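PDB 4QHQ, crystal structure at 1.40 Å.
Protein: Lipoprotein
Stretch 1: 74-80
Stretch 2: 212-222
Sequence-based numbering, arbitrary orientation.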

ATOM      1  N   SER A  74      -7.540 -10.763  -7.889  1.00 13.17           N
ATOM      2  CA  SER A  74      -8.212 -10.314  -6.688  1.00 12.93           C
ATOM      3  C   SER A  74      -9.420 -11.186  -6.388  1.00 12.36           C
ATOM      4  O   SER A  74     -10.191 -11.542  -7.282  1.00 17.10           O
ATOM      5  CB  SER A  74      -8.669  -8.872  -6.856  1.00 17.99           C
ATOM      6  OG  SER A  74      -9.351  -8.445  -5.699  1.00 16.77           O
ATOM      7  N   ALA A  75      -9.568 -11.538  -5.119  1.00 12.69           N
ATOM      8  CA  ALA A  75     -10.753 -12.225  -4.639  1.00 12.08           C
ATOM      9  C   ALA A  75     -11.688 -11.254  -3.921  1.00 12.49           C
ATOM     10  O   ALA A  75     -12.813 -11.596  -3.595  1.00 16.07           O
ATOM     11  CB  ALA A  75     -10.354 -13.355  -3.711  1.00 14.08           C
ATOM     12  N   GLY A  76     -11.217 -10.037  -3.663  1.00 13.07           N
ATOM     13  CA  GLY A  76     -12.044  -9.060  -2.979  1.00 12.80           C
ATOM     14  C   GLY A  76     -11.231  -7.975  -2.311  1.00 11.35           C
ATOM     15  O   GLY A  76     -10.035  -8.136  -2.061  1.00 13.64           O
ATOM     16  N   LEU A  77     -11.892  -6.867  -2.005  1.00 11.23           N
ATOM     17  CA  LEU A  77     -11.203  -5.712  -1.455  1.00 10.57           C
ATOM     18  C   LEU A  77     -11.155  -5.754   0.063  1.00 10.94           C
ATOM     19  O   LEU A  77     -12.010  -6.378   0.707  1.00 11.85           O
ATOM     20  CB  LEU A  77     -11.893  -4.431  -1.918  1.00 12.20           C
ATOM     21  CG  LEU A  77     -11.923  -4.191  -3.426  1.00 11.91           C
ATOM     22  CD1 LEU A  77     -12.549  -2.830  -3.718  1.00 14.07           C
ATOM     23  CD2 LEU A  77     -10.531  -4.304  -4.054  1.00 13.04           C
ATOM     24  N   THR A  78     -10.155  -5.074   0.626  1.00  9.51           N
ATOM     25  CA  THR A  78      -9.953  -5.084   2.066  1.00  9.61           C
ATOM     26  C   THR A  78     -10.133  -3.686   2.671  1.00  8.25           C
ATOM     27  O   THR A  78     -11.165  -3.389   3.261  1.00 10.54           O
ATOM     28  CB  THR A  78      -8.578  -5.680   2.408  1.00  9.26           C
ATOM     29  OG1 THR A  78      -7.561  -5.017   1.651  1.00 10.82           O
ATOM     30  CG2 THR A  78      -8.539  -7.160   2.053  1.00 11.52           C
ATOM     31  N   TYR A  79      -9.135  -2.819   2.493  1.00 10.12           N
ATOM     32  CA  TYR A  79      -9.227  -1.440   2.960  1.00 12.05           C
ATOM     33  C   TYR A  79      -8.452  -0.564   1.999  1.00  8.68           C
ATOM     34  O   TYR A  79      -7.625  -1.054   1.234  1.00  9.32           O
ATOM     35  CB  TYR A  79      -8.633  -1.286   4.365  1.00 10.91           C
ATOM     36  CG  TYR A  79      -7.167  -1.580   4.413  1.00  9.27           C
ATOM     37  CD1 TYR A  79      -6.221  -0.594   4.146  1.00 10.49           C
ATOM     38  CD2 TYR A  79      -6.709  -2.855   4.717  1.00 10.53           C
ATOM     39  CE1 TYR A  79      -4.872  -0.874   4.173  1.00 12.35           C
ATOM     40  CE2 TYR A  79      -5.361  -3.142   4.755  1.00 10.43           C
ATOM     41  CZ  TYR A  79      -4.443  -2.140   4.483  1.00 10.19           C
ATOM     42  OH  TYR A  79      -3.094  -2.418   4.527  1.00 11.08           O
ATOM     43  N   ILE A  80      -8.708   0.743   2.083  1.00  9.70           N
ATOM     44  CA  ILE A  80      -7.925   1.746   1.378  1.00 10.13           C
ATOM     45  C   ILE A  80      -7.232   2.631   2.416  1.00 11.26           C
ATOM     46  O   ILE A  80      -7.756   2.863   3.516  1.00 12.62           O
ATOM     47  CB  ILE A  80      -8.820   2.569   0.416  1.00 11.29           C
ATOM     48  CG1 ILE A  80      -7.983   3.462  -0.506  1.00 11.68           C
ATOM     49  CG2 ILE A  80      -9.863   3.380   1.187  1.00 12.84           C
ATOM     50  CD1 ILE A  80      -8.762   3.975  -1.706  1.00 14.10           C
ATOM     51  N   TRP A 212     -13.402 -22.150  -0.327  1.00 19.43           N
ATOM     52  CA  TRP A 212     -12.724 -21.491   0.787  1.00 17.82           C
ATOM     53  C   TRP A 212     -12.462 -20.020   0.496  1.00 20.56           C
ATOM     54  O   TRP A 212     -12.354 -19.208   1.421  1.00 18.62           O
ATOM     55  CB  TRP A 212     -11.423 -22.198   1.184  1.00 17.76           C
ATOM     56  CG  TRP A 212     -10.359 -22.221   0.128  1.00 19.36           C
ATOM     57  CD1 TRP A 212     -10.097 -23.233  -0.747  1.00 18.98           C
ATOM     58  CD2 TRP A 212      -9.389 -21.196  -0.140  1.00 15.78           C
ATOM     59  NE1 TRP A 212      -9.035 -22.898  -1.555  1.00 20.23           N
ATOM     60  CE2 TRP A 212      -8.581 -21.657  -1.200  1.00 18.85           C
ATOM     61  CE3 TRP A 212      -9.130 -19.938   0.411  1.00 18.98           C
ATOM     62  CZ2 TRP A 212      -7.534 -20.899  -1.721  1.00 17.57           C
ATOM     63  CZ3 TRP A 212      -8.088 -19.193  -0.107  1.00 18.14           C
ATOM     64  CH2 TRP A 212      -7.307 -19.672  -1.162  1.00 17.59           C
ATOM     65  N   VAL A 213     -12.371 -19.668  -0.783  1.00 14.36           N
ATOM     66  CA  VAL A 213     -12.047 -18.294  -1.141  1.00 15.53           C
ATOM     67  C   VAL A 213     -13.155 -17.338  -0.709  1.00 16.53           C
ATOM     68  O   VAL A 213     -12.893 -16.350  -0.030  1.00 14.95           O
ATOM     69  CB  VAL A 213     -11.757 -18.143  -2.646  1.00 15.06           C
ATOM     70  CG1 VAL A 213     -11.577 -16.673  -3.000  1.00 16.02           C
ATOM     71  CG2 VAL A 213     -10.505 -18.920  -3.012  1.00 19.20           C
ATOM     72  N   LYS A 214     -14.390 -17.615  -1.095  1.00 17.32           N
ATOM     73  CA  LYS A 214     -15.503 -16.769  -0.685  1.00 16.93           C
ATOM     74  C   LYS A 214     -15.617 -16.739   0.836  1.00 16.57           C
ATOM     75  O   LYS A 214     -15.925 -15.702   1.420  1.00 20.00           O
ATOM     76  CB  LYS A 214     -16.814 -17.269  -1.295  1.00 22.25           C
ATOM     77  N   LYS A 215     -15.351 -17.875   1.478  1.00 19.08           N
ATOM     78  CA  LYS A 215     -15.420 -17.945   2.932  1.00 19.03           C
ATOM     79  C   LYS A 215     -14.342 -17.062   3.581  1.00 19.76           C
ATOM     80  O   LYS A 215     -14.620 -16.346   4.549  1.00 18.63           O
ATOM     81  CB  LYS A 215     -15.338 -19.396   3.413  1.00 22.91           C
ATOM     82  CG  LYS A 215     -16.496 -20.247   2.903  1.00 27.33           C
ATOM     83  CD  LYS A 215     -16.363 -21.700   3.303  1.00 33.65           C
ATOM     84  CE  LYS A 215     -16.532 -21.874   4.795  1.00 41.24           C
ATOM     85  NZ  LYS A 215     -17.876 -21.447   5.276  1.00 44.26           N
ATOM     86  N   LEU A 216     -13.124 -17.106   3.040  1.00 15.48           N
ATOM     87  CA  LEU A 216     -12.039 -16.273   3.543  1.00 15.88           C
ATOM     88  C   LEU A 216     -12.362 -14.792   3.390  1.00 16.88           C
ATOM     89  O   LEU A 216     -12.152 -14.008   4.316  1.00 14.93           O
ATOM     90  CB  LEU A 216     -10.738 -16.602   2.808  1.00 15.62           C
ATOM     91  CG  LEU A 216      -9.466 -15.943   3.356  1.00 14.83           C
ATOM     92  CD1 LEU A 216      -9.192 -16.371   4.797  1.00 18.69           C
ATOM     93  CD2 LEU A 216      -8.268 -16.224   2.460  1.00 17.32           C
ATOM     94  N   VAL A 217     -12.868 -14.416   2.218  1.00 13.62           N
ATOM     95  CA  VAL A 217     -13.211 -13.024   1.946  1.00 14.07           C
ATOM     96  C   VAL A 217     -14.332 -12.581   2.885  1.00 15.13           C
ATOM     97  O   VAL A 217     -14.325 -11.456   3.370  1.00 15.84           O
ATOM     98  CB  VAL A 217     -13.574 -12.813   0.461  1.00 15.23           C
ATOM     99  CG1 VAL A 217     -14.135 -11.411   0.224  1.00 13.66           C
ATOM    100  CG2 VAL A 217     -12.353 -13.056  -0.413  1.00 17.55           C
ATOM    101  N   LYS A 218     -15.263 -13.487   3.174  1.00 14.70           N
ATOM    102  CA  LYS A 218     -16.364 -13.205   4.105  1.00 17.61           C
ATOM    103  C   LYS A 218     -15.832 -12.924   5.512  1.00 19.22           C
ATOM    104  O   LYS A 218     -16.295 -12.001   6.200  1.00 18.08           O
ATOM    105  CB  LYS A 218     -17.369 -14.363   4.141  1.00 17.46           C
ATOM    106  N   ALA A 219     -14.842 -13.711   5.922  1.00 14.93           N
ATOM    107  CA  ALA A 219     -14.179 -13.517   7.212  1.00 17.81           C
ATOM    108  C   ALA A 219     -13.491 -12.164   7.304  1.00 14.78           C
ATOM    109  O   ALA A 219     -13.526 -11.529   8.352  1.00 15.70           O
ATOM    110  CB  ALA A 219     -13.171 -14.629   7.474  1.00 19.01           C
ATOM    111  N   TYR A 220     -12.862 -11.729   6.216  1.00 12.48           N
ATOM    112  CA  TYR A 220     -12.206 -10.440   6.217  1.00 11.98           C
ATOM    113  C   TYR A 220     -13.263  -9.344   6.218  1.00 14.56           C
ATOM    114  O   TYR A 220     -13.180  -8.382   6.991  1.00 13.93           O
ATOM    115  CB  TYR A 220     -11.284 -10.276   5.010  1.00 12.64           C
ATOM    116  CG  TYR A 220     -10.311  -9.122   5.190  1.00 12.19           C
ATOM    117  CD1 TYR A 220     -10.752  -7.795   5.198  1.00 13.67           C
ATOM    118  CD2 TYR A 220      -8.958  -9.363   5.373  1.00 11.97           C
ATOM    119  CE1 TYR A 220      -9.861  -6.743   5.381  1.00 13.22           C
ATOM    120  CE2 TYR A 220      -8.068  -8.322   5.555  1.00 12.39           C
ATOM    121  CZ  TYR A 220      -8.525  -7.022   5.554  1.00 12.68           C
ATOM    122  OH  TYR A 220      -7.629  -5.990   5.725  1.00 12.45           O
ATOM    123  N   GLN A 221     -14.254  -9.495   5.344  1.00 13.59           N
ATOM    124  CA  GLN A 221     -15.269  -8.463   5.151  1.00 14.13           C
ATOM    125  C   GLN A 221     -16.381  -8.617   6.176  1.00 16.58           C
ATOM    126  O   GLN A 221     -17.552  -8.779   5.835  1.00 18.95           O
ATOM    127  CB  GLN A 221     -15.812  -8.513   3.724  1.00 14.17           C
ATOM    128  CG  GLN A 221     -14.733  -8.274   2.671  1.00 12.80           C
ATOM    129  CD  GLN A 221     -15.283  -8.274   1.254  1.00 15.79           C
ATOM    130  OE1 GLN A 221     -16.390  -8.757   1.003  1.00 15.53           O
ATOM    131  NE2 GLN A 221     -14.517  -7.722   0.320  1.00 13.56           N
ATOM    132  N   SER A 222     -15.991  -8.554   7.443  1.00 15.81           N
ATOM    133  CA  SER A 222     -16.878  -8.844   8.560  1.00 18.03           C
ATOM    134  C   SER A 222     -17.002  -7.631   9.472  1.00 18.16           C
ATOM    135  O   SER A 222     -16.130  -6.765   9.469  1.00 16.30           O
ATOM    136  CB  SER A 222     -16.314 -10.017   9.358  1.00 16.92           C
ATOM    137  OG  SER A 222     -15.025  -9.699   9.856  1.00 19.11           O
TER
HETATM  138  O   HOH W   1     -14.710  -6.837  -2.597  1.00 18.87           O

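A helix that lies along a strand usually offers it one stripe of side chains, recurring every three or four residues, and the lipoprotein 4QHQ gives a compact example. The helix ending at Tyr220 runs nearly parallel to the strand that includes residues 74-77, their N-to-C directions differing by 20° and their axes approaching to 8.5 Å. Val213, Val217, Tyr220 and Gln221 make all the contacts from this side, burying a modest 320 Å² summed over both sides.

Trp212 stays out of reach, so the stripe opens with Val213. Its CB points toward the strand, and its CG1 lies 3.6 Å from CB of Ala75, an apolar contact. Lys214, Lys215 and Leu216 take no part, and one turn on, Val217 meets the same alanine: Val217 CG2 is 3.9 Å from Ala75 CB and 3.5 Å from Ala75 O. The small methyl of Ala75 thus touches two valines from successive turns.

Val217 also faces Gly76, and here the backbones draw close, with 6.4 Å between the CA of Gly76 and the CA of Val217. A CB on Gly76 would sit 3.0 Å from CG1 of Val217, which is a clash. The glycine's own backbone makes a second, independent demand: at phi/psi of 158/161, a CB would also be jammed against the carbonyl oxygen of Ala75.

Lys218 and Ala219 again make no contact, and Tyr220 follows with the largest covered area of any residue. Thr78 places its CG2 methyl over one face of the Tyr220 ring, 3.5 Å from the centroid and 13° off the normal, a CH-pi contact in which weakly polarized C-H bonds meet the pi electrons. Farther out, Tyr220 OH reaches the edge of the Tyr79 ring, lying near its plane and 3.4 Å from Tyr79 CD2.

Apolar packing gives way to polar bonding at Gln221, the first residue to leave helical phi/psi. Its CB points sideways, but the extended chain, m at chi1 and t at chi2, carries the amide nearer the strand. There Gln221 NE2 donates to Leu77 O at 2.9 Å with a nearly straight angle of 168°. Gln221 NE2 also donates to a water O 3.1 Å away, which accepts from Leu77 N at 2.9 Å. One side-chain amide therefore serves both polar backbone groups of Leu77, directly and through water, while the CA-to-CB bond of Leu77 points away. Ser222 lies out of reach of the strand, its OG donating to Ala219 O at 2.8 Å.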